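Local coordinates for cell division control protein Cdc48 (Mycobacterium smegmatis, PDB 5E7P) that probably binds and hydrolyses ATP as an AAA-family ATPase of the Cdc48 type, and holds two bound ADP molecules, at residues T25-T30 against P75-G80; V39-P44 against L463-P468; E45-L50 against A68-A73. All coordinates share one frame; numbering follows the deposited sequence.

Interaction 1: T25-T30 against P75-G80; sequences TARLNT and PGVPAG
Arg27 reaches from its strand toward the 75-80 loop, and it does so with its far end alone. CB leaves the strand on the loop side. With chi1 at -59°, CG lies beside the backbone N and opposite the carbonyl carbon. The side chain of Arg27 packs on Thr81 and Leu83 of strand 81-84, a setting that suits the long apolar stem of an arginine. The chain is extended about the CB-CG bond, then bends at chi3 (-42°), which brings the guanidinium to the loop. There NH1 comes within 4.3 Å of Gly76 O, a loose polar approach longer than a hydrogen bond. The same Arg27 NH1 stands 4.4 Å from Val77 CG2, and both partners sit obliquely to the guanidinium plane.

This is the margin of the Cdc48 N-terminal domain, whose family belongs with the double-psi beta-barrels. Strands 22-28 and 81-84 run parallel there, and Gly80 brings the loop into that pairing. Thr25 N donates to Gly80 O at 3.0 Å in a nearly straight bond (175° at the hydrogen). Further along the same ladder, Thr25 and Arg27 both make backbone bonds to Ala82.

The side chain of Thr25 lies beside this link, with OG1 3.6 Å and CB 3.7 Å from Gly80 O. Gly76 suits its turn because its positive phi would press any CB against the carbonyl oxygen of Pro75. Val77 turns its side chain back onto Leu83, sharing that leucine with Arg27.

Interaction 2: V39-P44 against L463-P468; sequences VVRLHP and LTVIRP
The guanidinium of Arg41 meets Thr464 O at its edge and carries the CG1 methyl of Val39 on one face, 4.0 Å above the plane and displaced toward the rim. Val465 CG1 approaches the same group obliquely, 3.9 Å from Arg41 NH2. The contact joins strand 39-42 of the Cdc48 N-terminal domain, with its barrel of double-psi type, to the loop that follows helix 456-462, more than 400 residues later in the chain. Strand 39-42 pairs with strand 65-72 and is also backbone-bonded to strand 81-84 through Arg41 and Leu83, as fits a closed barrel.

Arg41 NH2 donates to Thr464 O at 2.8 Å. The bond is bent, 147° at the hydrogen, and the nitrogen stands well above the carbonyl plane, so it does not sit on a lone pair. Arg41 gets there by folding: CG is set beside the backbone N, and a bend at chi2 (-72°) swings the group across to the loop. NH2 also forms a salt bridge with Asp34 OD1, and a carboxylate so close would probably stabilise the positive charge. NH1 donates to Val72 O and to a water, which in turn donates weakly to Thr464 O. Arginine, with its spread of donors, fits such a junction well.

The Thr464 hydroxyl is hydrogen-bonded to Gly461 O, earlier in the chain. Val465, buried, packs against the side chains of charged residues: besides Arg41 it touches Glu436 and Arg440 of helix 427-448. Beside the arginine, the CG2 methyl of Val39 rests 3.9 Å from Val465 O.

Interaction 3: E45-L50 against A68-A73; sequences EVLAAL and AVAGVA
A short helix laid against a beta strand brings Leu47 of helix 44-50 onto Ala70 and Val72 of strand 65-72, within the Cdc48 N-terminal domain, whose family is grouped with the double-psi beta-barrels. The contact is purely apolar and rests on one side chain of the helix, which spans two residues of the strand with its two methyls.

The CB of Leu47 leaves the helix toward the strand. CG sits beside the backbone N (chi1 -63°), and the fork beyond it divides the work. CD2 touches Ala70 CB at 3.8 Å, and CD1 meets Val72 CG2, also at 3.8 Å. The side chains of Leu47 and Val72 cross at about a right angle, so methyl meets methyl without the two running alongside one another.

The strand alternation explains the pattern. Gly71, between the two partners, makes no side-chain contact with the helix. The small methyl of Ala70 lets the leucine come close to the strand, while it also touches Leu42 on the neighbouring strand 39-42. Val72, with a branched side chain suited to a strand, adds bulk at its end and also packs on Glu54.

Other sides of the helix are occupied too. Val46 and Ala49 pack on strand 22-28 through Leu22, and they also touch helix 690-707 through Met705 and Met702 respectively, so the helix lies between the barrel and helix 690-707, in the AAA+ lid region near the C-terminus. Its own backbone is regular around Leu47: Ala49 N donates to Glu45 O at 2.8 Å.

In the fold
Interactions 2 and 3 are buried, whereas interaction 1 lies at the surface; all three reach the same mixed sheet of the N-terminal domain. Strands 39-42 and 65-72 are neighbours in that sheet, and their backbones probably hydrogen-bond, Leu42 O to Ala73 N and Val40 O to Gly71 N, so interactions 2 and 3 share a frame. Interaction 1 joins strand 22-28 to the loop leading into strand 81-84, and that loop touches both of the others: Ala79 packs on His43 and on Val46. The chemistry varies with place: backbone pairing with an arginine that only approaches the loop, a charged and hydrogen-bonded bridge between distant parts of the chain, and methyl packing beneath the helix.

Interaction 1: T25-T30 against P75-G80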
ATOM      1  N   THR A  25      -2.988 -12.625 -28.997  1.00 50.18           N
ATOM      2  CA  THR A  25      -2.200 -12.038 -30.071  1.00 51.73           C
ATOM      3  C   THR A  25      -1.595 -10.729 -29.576  1.00 51.95           C
ATOM      4  O   THR A  25      -2.296  -9.880 -29.024  1.00 50.23           O
ATOM      5  CB  THR A  25      -3.057 -11.768 -31.322  1.00 52.01           C
ATOM      6  OG1 THR A  25      -3.822 -12.938 -31.642  1.00 51.51           O
ATOM      7  CG2 THR A  25      -2.174 -11.401 -32.507  1.00 52.90           C
ATOM      8  N   ALA A  26      -0.290 -10.570 -29.766  1.00 53.77           N
ATOM      9  CA  ALA A  26       0.411  -9.387 -29.280  1.00 53.31           C
ATOM     10  C   ALA A  26       0.599  -8.356 -30.385  1.00 57.18           C
ATOM     11  O   ALA A  26       1.423  -8.540 -31.281  1.00 59.78           O
ATOM     12  CB  ALA A  26       1.755  -9.777 -28.683  1.00 51.11           C
ATOM     13  N   ARG A  27      -0.167  -7.272 -30.317  1.00 57.75           N
ATOM     14  CA  ARG A  27      -0.036  -6.188 -31.285  1.00 60.57           C
ATOM     15  C   ARG A  27       0.746  -5.016 -30.702  1.00 58.67           C
ATOM     16  O   ARG A  27       0.670  -4.738 -29.506  1.00 56.89           O
ATOM     17  CB  ARG A  27      -1.409  -5.722 -31.771  1.00 64.27           C
ATOM     18  CG  ARG A  27      -2.236  -6.818 -32.426  1.00 69.06           C
ATOM     19  CD  ARG A  27      -3.423  -6.241 -33.181  1.00 74.36           C
ATOM     20  NE  ARG A  27      -4.077  -5.166 -32.438  1.00 76.25           N
ATOM     21  CZ  ARG A  27      -5.214  -4.584 -32.807  1.00 77.51           C
ATOM     22  NH1 ARG A  27      -5.734  -3.612 -32.069  1.00 76.83           N
ATOM     23  NH2 ARG A  27      -5.832  -4.978 -33.913  1.00 79.00           N
ATOM     24  N   LEU A  28       1.500  -4.334 -31.558  1.00 59.68           N
ATOM     25  CA  LEU A  28       2.331  -3.214 -31.138  1.00 59.57           C
ATOM     26  C   LEU A  28       1.482  -1.994 -30.793  1.00 60.72           C
ATOM     27  O   LEU A  28       0.725  -1.497 -31.628  1.00 61.22           O
ATOM     28  CB  LEU A  28       3.344  -2.869 -32.236  1.00 61.30           C
ATOM     29  CG  LEU A  28       4.468  -1.863 -31.954  1.00 62.40           C
ATOM     30  CD1 LEU A  28       4.047  -0.436 -32.281  1.00 63.76           C
ATOM     31  CD2 LEU A  28       4.948  -1.964 -30.510  1.00 60.18           C
ATOM     32  N   ASN A  29       1.612  -1.518 -29.559  1.00 61.08           N
ATOM     33  CA  ASN A  29       0.936  -0.300 -29.135  1.00 61.64           C
ATOM     34  C   ASN A  29       1.542   0.894 -29.861  1.00 64.41           C
ATOM     35  O   ASN A  29       2.711   1.222 -29.663  1.00 65.13           O
ATOM     36  CB  ASN A  29       1.048  -0.123 -27.620  1.00 59.86           C
ATOM     37  CG  ASN A  29       0.044   0.876 -27.071  1.00 58.95           C
ATOM     38  OD1 ASN A  29      -0.306   1.853 -27.734  1.00 60.26           O
ATOM     39  ND2 ASN A  29      -0.429   0.633 -25.853  1.00 56.32           N
ATOM     40  N   THR A  30       0.743   1.537 -30.704  1.00 67.05           N
ATOM     41  CA  THR A  30       1.234   2.610 -31.563  1.00 71.05           C
ATOM     42  C   THR A  30       1.236   3.980 -30.884  1.00 72.43           C
ATOM     43  O   THR A  30       1.866   4.919 -31.373  1.00 74.95           O
ATOM     44  CB  THR A  30       0.419   2.695 -32.866  1.00 73.41           C
ATOM     45  OG1 THR A  30      -0.972   2.843 -32.551  1.00 72.13           O
ATOM     46  CG2 THR A  30       0.612   1.436 -33.700  1.00 74.78           C
ATOM     47  N   PRO A  75     -11.469   1.046 -26.502  1.00 66.70           N
ATOM     48  CA  PRO A  75     -12.407   0.455 -27.461  1.00 68.48           C
ATOM     49  C   PRO A  75     -11.720   0.172 -28.792  1.00 69.06           C
ATOM     50  O   PRO A  75     -10.782   0.876 -29.162  1.00 70.35           O
ATOM     51  CB  PRO A  75     -13.469   1.545 -27.630  1.00 69.54           C
ATOM     52  CG  PRO A  75     -12.773   2.811 -27.263  1.00 69.57           C
ATOM     53  CD  PRO A  75     -11.814   2.439 -26.174  1.00 67.51           C
ATOM     54  N   GLY A  76     -12.183  -0.853 -29.499  1.00 67.95           N
ATOM     55  CA  GLY A  76     -11.592  -1.217 -30.771  1.00 68.44           C
ATOM     56  C   GLY A  76     -10.545  -2.300 -30.619  1.00 67.05           C
ATOM     57  O   GLY A  76      -9.895  -2.694 -31.590  1.00 68.91           O
ATOM     58  N   VAL A  77     -10.374  -2.783 -29.392  1.00 62.72           N
ATOM     59  CA  VAL A  77      -9.438  -3.869 -29.125  1.00 58.20           C
ATOM     60  C   VAL A  77     -10.185  -5.126 -28.693  1.00 55.72           C
ATOM     61  O   VAL A  77     -10.704  -5.195 -27.577  1.00 54.09           O
ATOM     62  CB  VAL A  77      -8.410  -3.486 -28.044  1.00 54.81           C
ATOM     63  CG1 VAL A  77      -7.407  -4.615 -27.843  1.00 51.13           C
ATOM     64  CG2 VAL A  77      -7.701  -2.196 -28.421  1.00 55.65           C
ATOM     65  N   PRO A  78     -10.243  -6.124 -29.586  1.00 54.59           N
ATOM     66  CA  PRO A  78     -10.944  -7.386 -29.327  1.00 52.84           C
ATOM     67  C   PRO A  78     -10.331  -8.142 -28.154  1.00 50.51           C
ATOM     68  O   PRO A  78      -9.158  -7.939 -27.843  1.00 48.62           O
ATOM     69  CB  PRO A  78     -10.748  -8.170 -30.629  1.00 54.64           C
ATOM     70  CG  PRO A  78      -9.541  -7.564 -31.266  1.00 55.58           C
ATOM     71  CD  PRO A  78      -9.600  -6.113 -30.910  1.00 55.93           C
ATOM     72  N   ALA A  79     -11.123  -9.006 -27.524  1.00 50.95           N
ATOM     73  CA  ALA A  79     -10.697  -9.728 -26.328  1.00 49.47           C
ATOM     74  C   ALA A  79      -9.459 -10.599 -26.543  1.00 49.29           C
ATOM     75  O   ALA A  79      -8.715 -10.870 -25.602  1.00 47.91           O
ATOM     76  CB  ALA A  79     -11.847 -10.563 -25.775  1.00 48.11           C
ATOM     77  N   GLY A  80      -9.238 -11.030 -27.780  1.00 50.96           N
ATOM     78  CA  GLY A  80      -8.122 -11.904 -28.089  1.00 50.60           C
ATOM     79  C   GLY A  80      -6.832 -11.173 -28.412  1.00 50.48           C
ATOM     80  O   GLY A  80      -5.867 -11.780 -28.873  1.00 51.99           O
TER

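Interaction 2: V39-P44 against L463-P468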
ATOM      1  N   VAL A  39       3.235  -0.722 -19.117  1.00 44.59           N
ATOM      2  CA  VAL A  39       1.808  -1.019 -19.154  1.00 44.38           C
ATOM      3  C   VAL A  39       1.419  -1.833 -20.385  1.00 45.27           C
ATOM      4  O   VAL A  39       1.733  -1.457 -21.514  1.00 48.22           O
ATOM      5  CB  VAL A  39       0.965   0.278 -19.113  1.00 45.08           C
ATOM      6  CG1 VAL A  39      -0.499  -0.021 -19.414  1.00 44.80           C
ATOM      7  CG2 VAL A  39       1.114   0.975 -17.761  1.00 43.07           C
ATOM      8  N   VAL A  40       0.736  -2.950 -20.158  1.00 43.88           N
ATOM      9  CA  VAL A  40       0.198  -3.762 -21.244  1.00 43.57           C
ATOM     10  C   VAL A  40      -1.333  -3.671 -21.260  1.00 43.10           C
ATOM     11  O   VAL A  40      -1.980  -3.777 -20.218  1.00 41.88           O
ATOM     12  CB  VAL A  40       0.666  -5.235 -21.136  1.00 41.55           C
ATOM     13  CG1 VAL A  40       0.326  -5.813 -19.767  1.00 39.33           C
ATOM     14  CG2 VAL A  40       0.065  -6.080 -22.250  1.00 42.07           C
ATOM     15  N   ARG A  41      -1.904  -3.454 -22.442  1.00 44.47           N
ATOM     16  CA  ARG A  41      -3.346  -3.252 -22.570  1.00 43.92           C
ATOM     17  C   ARG A  41      -4.112  -4.555 -22.820  1.00 44.85           C
ATOM     18  O   ARG A  41      -3.908  -5.233 -23.828  1.00 43.86           O
ATOM     19  CB  ARG A  41      -3.652  -2.237 -23.675  1.00 44.16           C
ATOM     20  CG  ARG A  41      -3.175  -0.821 -23.390  1.00 42.58           C
ATOM     21  CD  ARG A  41      -4.027  -0.152 -22.324  1.00 41.46           C
ATOM     22  NE  ARG A  41      -3.500   1.158 -21.947  1.00 42.03           N
ATOM     23  CZ  ARG A  41      -3.893   1.842 -20.876  1.00 41.50           C
ATOM     24  NH1 ARG A  41      -4.820   1.345 -20.069  1.00 39.99           N
ATOM     25  NH2 ARG A  41      -3.354   3.025 -20.607  1.00 41.14           N
ATOM     26  N   LEU A  42      -5.002  -4.888 -21.891  1.00 45.34           N
ATOM     27  CA  LEU A  42      -5.796  -6.105 -21.982  1.00 46.18           C
ATOM     28  C   LEU A  42      -7.287  -5.791 -21.974  1.00 48.38           C
ATOM     29  O   LEU A  42      -7.727  -4.838 -21.330  1.00 49.30           O
ATOM     30  CB  LEU A  42      -5.465  -7.041 -20.819  1.00 44.81           C
ATOM     31  CG  LEU A  42      -4.038  -7.586 -20.754  1.00 43.77           C
ATOM     32  CD1 LEU A  42      -3.794  -8.308 -19.437  1.00 40.94           C
ATOM     33  CD2 LEU A  42      -3.780  -8.511 -21.929  1.00 44.39           C
ATOM     34  N   HIS A  43      -8.059  -6.595 -22.695  1.00 49.35           N
ATOM     35  CA  HIS A  43      -9.510  -6.487 -22.668  1.00 49.34           C
ATOM     36  C   HIS A  43     -10.000  -6.862 -21.273  1.00 47.26           C
ATOM     37  O   HIS A  43      -9.414  -7.724 -20.620  1.00 45.15           O
ATOM     38  CB  HIS A  43     -10.124  -7.419 -23.713  1.00 52.34           C
ATOM     39  CG  HIS A  43     -11.565  -7.139 -24.004  1.00 56.97           C
ATOM     40  ND1 HIS A  43     -12.590  -7.610 -23.214  1.00 58.28           N
ATOM     41  CD2 HIS A  43     -12.153  -6.434 -25.001  1.00 58.99           C
ATOM     42  CE1 HIS A  43     -13.747  -7.207 -23.710  1.00 59.39           C
ATOM     43  NE2 HIS A  43     -13.508  -6.492 -24.793  1.00 60.20           N
ATOM     44  N   PRO A  44     -11.065  -6.200 -20.801  1.00 48.84           N
ATOM     45  CA  PRO A  44     -11.625  -6.499 -19.478  1.00 47.85           C
ATOM     46  C   PRO A  44     -12.022  -7.965 -19.307  1.00 47.63           C
ATOM     47  O   PRO A  44     -11.958  -8.489 -18.194  1.00 47.19           O
ATOM     48  CB  PRO A  44     -12.868  -5.611 -19.423  1.00 47.99           C
ATOM     49  CG  PRO A  44     -12.529  -4.455 -20.298  1.00 49.57           C
ATOM     50  CD  PRO A  44     -11.697  -5.018 -21.414  1.00 50.03           C
ATOM     51  N   LEU A 463      -3.663   9.606 -15.617  1.00 38.81           N
ATOM     52  CA  LEU A 463      -4.355   8.612 -14.801  1.00 38.19           C
ATOM     53  C   LEU A 463      -4.532   7.275 -15.523  1.00 38.87           C
ATOM     54  O   LEU A 463      -4.800   6.254 -14.890  1.00 39.36           O
ATOM     55  CB  LEU A 463      -5.716   9.147 -14.346  1.00 37.23           C
ATOM     56  CG  LEU A 463      -5.698  10.418 -13.495  1.00 37.29           C
ATOM     57  CD1 LEU A 463      -7.101  10.787 -13.042  1.00 36.42           C
ATOM     58  CD2 LEU A 463      -4.777  10.252 -12.300  1.00 36.81           C
ATOM     59  N   THR A 464      -4.381   7.283 -16.843  1.00 38.03           N
ATOM     60  CA  THR A 464      -4.528   6.057 -17.623  1.00 38.64           C
ATOM     61  C   THR A 464      -3.258   5.205 -17.610  1.00 40.83           C
ATOM     62  O   THR A 464      -3.278   4.056 -18.053  1.00 43.77           O
ATOM     63  CB  THR A 464      -4.916   6.349 -19.088  1.00 39.07           C
ATOM     64  OG1 THR A 464      -3.795   6.910 -19.783  1.00 40.69           O
ATOM     65  CG2 THR A 464      -6.100   7.310 -19.156  1.00 36.11           C
ATOM     66  N   VAL A 465      -2.157   5.760 -17.106  1.00 39.65           N
ATOM     67  CA  VAL A 465      -0.876   5.049 -17.121  1.00 40.48           C
ATOM     68  C   VAL A 465      -0.161   4.973 -15.768  1.00 39.76           C
ATOM     69  O   VAL A 465       0.780   4.194 -15.605  1.00 40.31           O
ATOM     70  CB  VAL A 465       0.099   5.650 -18.158  1.00 41.76           C
ATOM     71  CG1 VAL A 465      -0.397   5.392 -19.572  1.00 42.58           C
ATOM     72  CG2 VAL A 465       0.294   7.140 -17.909  1.00 42.01           C
ATOM     73  N   ILE A 466      -0.595   5.775 -14.803  1.00 37.94           N
ATOM     74  CA  ILE A 466       0.064   5.797 -13.498  1.00 37.89           C
ATOM     75  C   ILE A 466      -0.633   4.902 -12.479  1.00 38.52           C
ATOM     76  O   ILE A 466      -1.778   5.148 -12.100  1.00 39.43           O
ATOM     77  CB  ILE A 466       0.161   7.225 -12.931  1.00 38.27           C
ATOM     78  CG1 ILE A 466       0.978   8.115 -13.868  1.00 40.69           C
ATOM     79  CG2 ILE A 466       0.780   7.201 -11.540  1.00 36.50           C
ATOM     80  CD1 ILE A 466       2.370   7.588 -14.149  1.00 40.88           C
ATOM     81  N   ARG A 467       0.065   3.863 -12.032  1.00 37.56           N
ATOM     82  CA  ARG A 467      -0.480   2.975 -11.016  1.00 34.28           C
ATOM     83  C   ARG A 467      -0.153   3.480  -9.618  1.00 31.39           C
ATOM     84  O   ARG A 467       1.011   3.723  -9.297  1.00 30.31           O
ATOM     85  CB  ARG A 467       0.050   1.550 -11.186  1.00 32.17           C
ATOM     86  CG  ARG A 467      -0.496   0.587 -10.143  1.00 30.06           C
ATOM     87  CD  ARG A 467      -0.045  -0.840 -10.371  1.00 28.86           C
ATOM     88  NE  ARG A 467       1.382  -1.031 -10.129  1.00 31.75           N
ATOM     89  CZ  ARG A 467       1.970  -2.222 -10.067  1.00 31.80           C
ATOM     90  NH1 ARG A 467       1.249  -3.322 -10.221  1.00 31.74           N
ATOM     91  NH2 ARG A 467       3.275  -2.316  -9.845  1.00 31.39           N
ATOM     92  N   PRO A 468      -1.188   3.644  -8.781  1.00 28.12           N
ATOM     93  CA  PRO A 468      -0.977   4.012  -7.379  1.00 24.30           C
ATOM     94  C   PRO A 468      -0.191   2.929  -6.658  1.00 23.48           C
ATOM     95  O   PRO A 468      -0.398   1.740  -6.915  1.00 21.92           O
ATOM     96  CB  PRO A 468      -2.400   4.110  -6.817  1.00 22.50           C
ATOM     97  CG  PRO A 468      -3.240   3.308  -7.753  1.00 25.17           C
ATOM     98  CD  PRO A 468      -2.615   3.469  -9.102  1.00 26.94           C
TER
HETATM   99  O   HOH W   1      -5.734   1.799 -17.808  1.00 51.58           O

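Interaction 3: E45-L50 against A68-A73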
ATOM      1  N   GLU A  45     -12.427  -8.616 -20.394  1.00 47.17           N
ATOM      2  CA  GLU A  45     -12.803 -10.023 -20.329  1.00 47.92           C
ATOM      3  C   GLU A  45     -11.599 -10.900 -19.988  1.00 44.82           C
ATOM      4  O   GLU A  45     -11.736 -11.924 -19.316  1.00 43.28           O
ATOM      5  CB  GLU A  45     -13.446 -10.485 -21.636  1.00 51.29           C
ATOM      6  CG  GLU A  45     -13.951 -11.915 -21.582  1.00 52.77           C
ATOM      7  CD  GLU A  45     -14.745 -12.304 -22.808  1.00 56.50           C
ATOM      8  OE1 GLU A  45     -14.907 -11.460 -23.714  1.00 59.77           O
ATOM      9  OE2 GLU A  45     -15.213 -13.459 -22.858  1.00 56.25           O
ATOM     10  N   VAL A  46     -10.422 -10.488 -20.449  1.00 42.92           N
ATOM     11  CA  VAL A  46      -9.184 -11.179 -20.107  1.00 42.56           C
ATOM     12  C   VAL A  46      -8.902 -11.033 -18.615  1.00 41.89           C
ATOM     13  O   VAL A  46      -8.555 -12.002 -17.941  1.00 40.26           O
ATOM     14  CB  VAL A  46      -7.990 -10.639 -20.917  1.00 42.23           C
ATOM     15  CG1 VAL A  46      -6.697 -11.315 -20.483  1.00 40.37           C
ATOM     16  CG2 VAL A  46      -8.228 -10.842 -22.403  1.00 43.46           C
ATOM     17  N   LEU A  47      -9.066  -9.814 -18.107  1.00 42.46           N
ATOM     18  CA  LEU A  47      -8.885  -9.536 -16.687  1.00 40.43           C
ATOM     19  C   LEU A  47      -9.830 -10.388 -15.848  1.00 40.15           C
ATOM     20  O   LEU A  47      -9.445 -10.920 -14.807  1.00 40.00           O
ATOM     21  CB  LEU A  47      -9.123  -8.053 -16.394  1.00 40.40           C
ATOM     22  CG  LEU A  47      -8.182  -7.041 -17.049  1.00 41.69           C
ATOM     23  CD1 LEU A  47      -8.593  -5.621 -16.678  1.00 41.28           C
ATOM     24  CD2 LEU A  47      -6.737  -7.304 -16.649  1.00 41.10           C
ATOM     25  N   ALA A  48     -11.067 -10.516 -16.314  1.00 40.00           N
ATOM     26  CA  ALA A  48     -12.063 -11.324 -15.623  1.00 39.71           C
ATOM     27  C   ALA A  48     -11.717 -12.813 -15.692  1.00 41.64           C
ATOM     28  O   ALA A  48     -11.812 -13.528 -14.695  1.00 43.85           O
ATOM     29  CB  ALA A  48     -13.444 -11.064 -16.202  1.00 38.84           C
ATOM     30  N   ALA A  49     -11.308 -13.272 -16.871  1.00 40.82           N
ATOM     31  CA  ALA A  49     -10.966 -14.678 -17.079  1.00 40.50           C
ATOM     32  C   ALA A  49      -9.729 -15.086 -16.286  1.00 39.84           C
ATOM     33  O   ALA A  49      -9.629 -16.217 -15.808  1.00 42.57           O
ATOM     34  CB  ALA A  49     -10.756 -14.958 -18.562  1.00 40.04           C
ATOM     35  N   LEU A  50      -8.788 -14.160 -16.153  1.00 36.33           N
ATOM     36  CA  LEU A  50      -7.559 -14.427 -15.418  1.00 35.35           C
ATOM     37  C   LEU A  50      -7.749 -14.299 -13.907  1.00 37.91           C
ATOM     38  O   LEU A  50      -6.951 -14.817 -13.128  1.00 38.67           O
ATOM     39  CB  LEU A  50      -6.439 -13.504 -15.895  1.00 34.22           C
ATOM     40  CG  LEU A  50      -5.929 -13.771 -17.311  1.00 36.27           C
ATOM     41  CD1 LEU A  50      -4.812 -12.797 -17.664  1.00 37.35           C
ATOM     42  CD2 LEU A  50      -5.460 -15.219 -17.452  1.00 35.07           C
ATOM     43  N   ALA A  68       4.475  -7.172 -16.772  1.00 39.58           N
ATOM     44  CA  ALA A  68       3.999  -5.814 -16.978  1.00 39.51           C
ATOM     45  C   ALA A  68       2.727  -5.572 -16.177  1.00 37.42           C
ATOM     46  O   ALA A  68       2.127  -6.509 -15.654  1.00 37.61           O
ATOM     47  CB  ALA A  68       3.763  -5.551 -18.457  1.00 40.31           C
ATOM     48  N   VAL A  69       2.326  -4.309 -16.082  1.00 35.68           N
ATOM     49  CA  VAL A  69       1.112  -3.934 -15.367  1.00 32.56           C
ATOM     50  C   VAL A  69      -0.089  -3.977 -16.306  1.00 33.89           C
ATOM     51  O   VAL A  69      -0.063  -3.387 -17.388  1.00 36.53           O
ATOM     52  CB  VAL A  69       1.235  -2.522 -14.756  1.00 30.60           C
ATOM     53  CG1 VAL A  69      -0.075  -2.098 -14.093  1.00 29.27           C
ATOM     54  CG2 VAL A  69       2.385  -2.477 -13.759  1.00 27.74           C
ATOM     55  N   ALA A  70      -1.139  -4.680 -15.894  1.00 32.75           N
ATOM     56  CA  ALA A  70      -2.335  -4.790 -16.720  1.00 33.36           C
ATOM     57  C   ALA A  70      -3.152  -3.505 -16.702  1.00 35.90           C
ATOM     58  O   ALA A  70      -3.690  -3.112 -15.667  1.00 36.20           O
ATOM     59  CB  ALA A  70      -3.191  -5.969 -16.284  1.00 30.45           C
ATOM     60  N   GLY A  71      -3.233  -2.853 -17.855  1.00 38.18           N
ATOM     61  CA  GLY A  71      -4.098  -1.701 -18.023  1.00 37.24           C
ATOM     62  C   GLY A  71      -5.241  -2.064 -18.948  1.00 37.90           C
ATOM     63  O   GLY A  71      -5.068  -2.864 -19.866  1.00 36.60           O
ATOM     64  N   VAL A  72      -6.416  -1.489 -18.708  1.00 39.44           N
ATOM     65  CA  VAL A  72      -7.585  -1.797 -19.523  1.00 42.04           C
ATOM     66  C   VAL A  72      -7.442  -1.230 -20.934  1.00 45.91           C
ATOM     67  O   VAL A  72      -7.132  -0.051 -21.114  1.00 47.05           O
ATOM     68  CB  VAL A  72      -8.885  -1.281 -18.875  1.00 43.53           C
ATOM     69  CG1 VAL A  72     -10.066  -1.487 -19.812  1.00 46.96           C
ATOM     70  CG2 VAL A  72      -9.127  -1.983 -17.548  1.00 41.60           C
ATOM     71  N   ALA A  73      -7.659  -2.084 -21.931  1.00 48.30           N
ATOM     72  CA  ALA A  73      -7.562  -1.677 -23.326  1.00 52.05           C
ATOM     73  C   ALA A  73      -8.726  -0.777 -23.708  1.00 55.09           C
ATOM     74  O   ALA A  73      -9.844  -0.950 -23.220  1.00 53.63           O
ATOM     75  CB  ALA A  73      -7.518  -2.896 -24.232  1.00 52.94           C
TER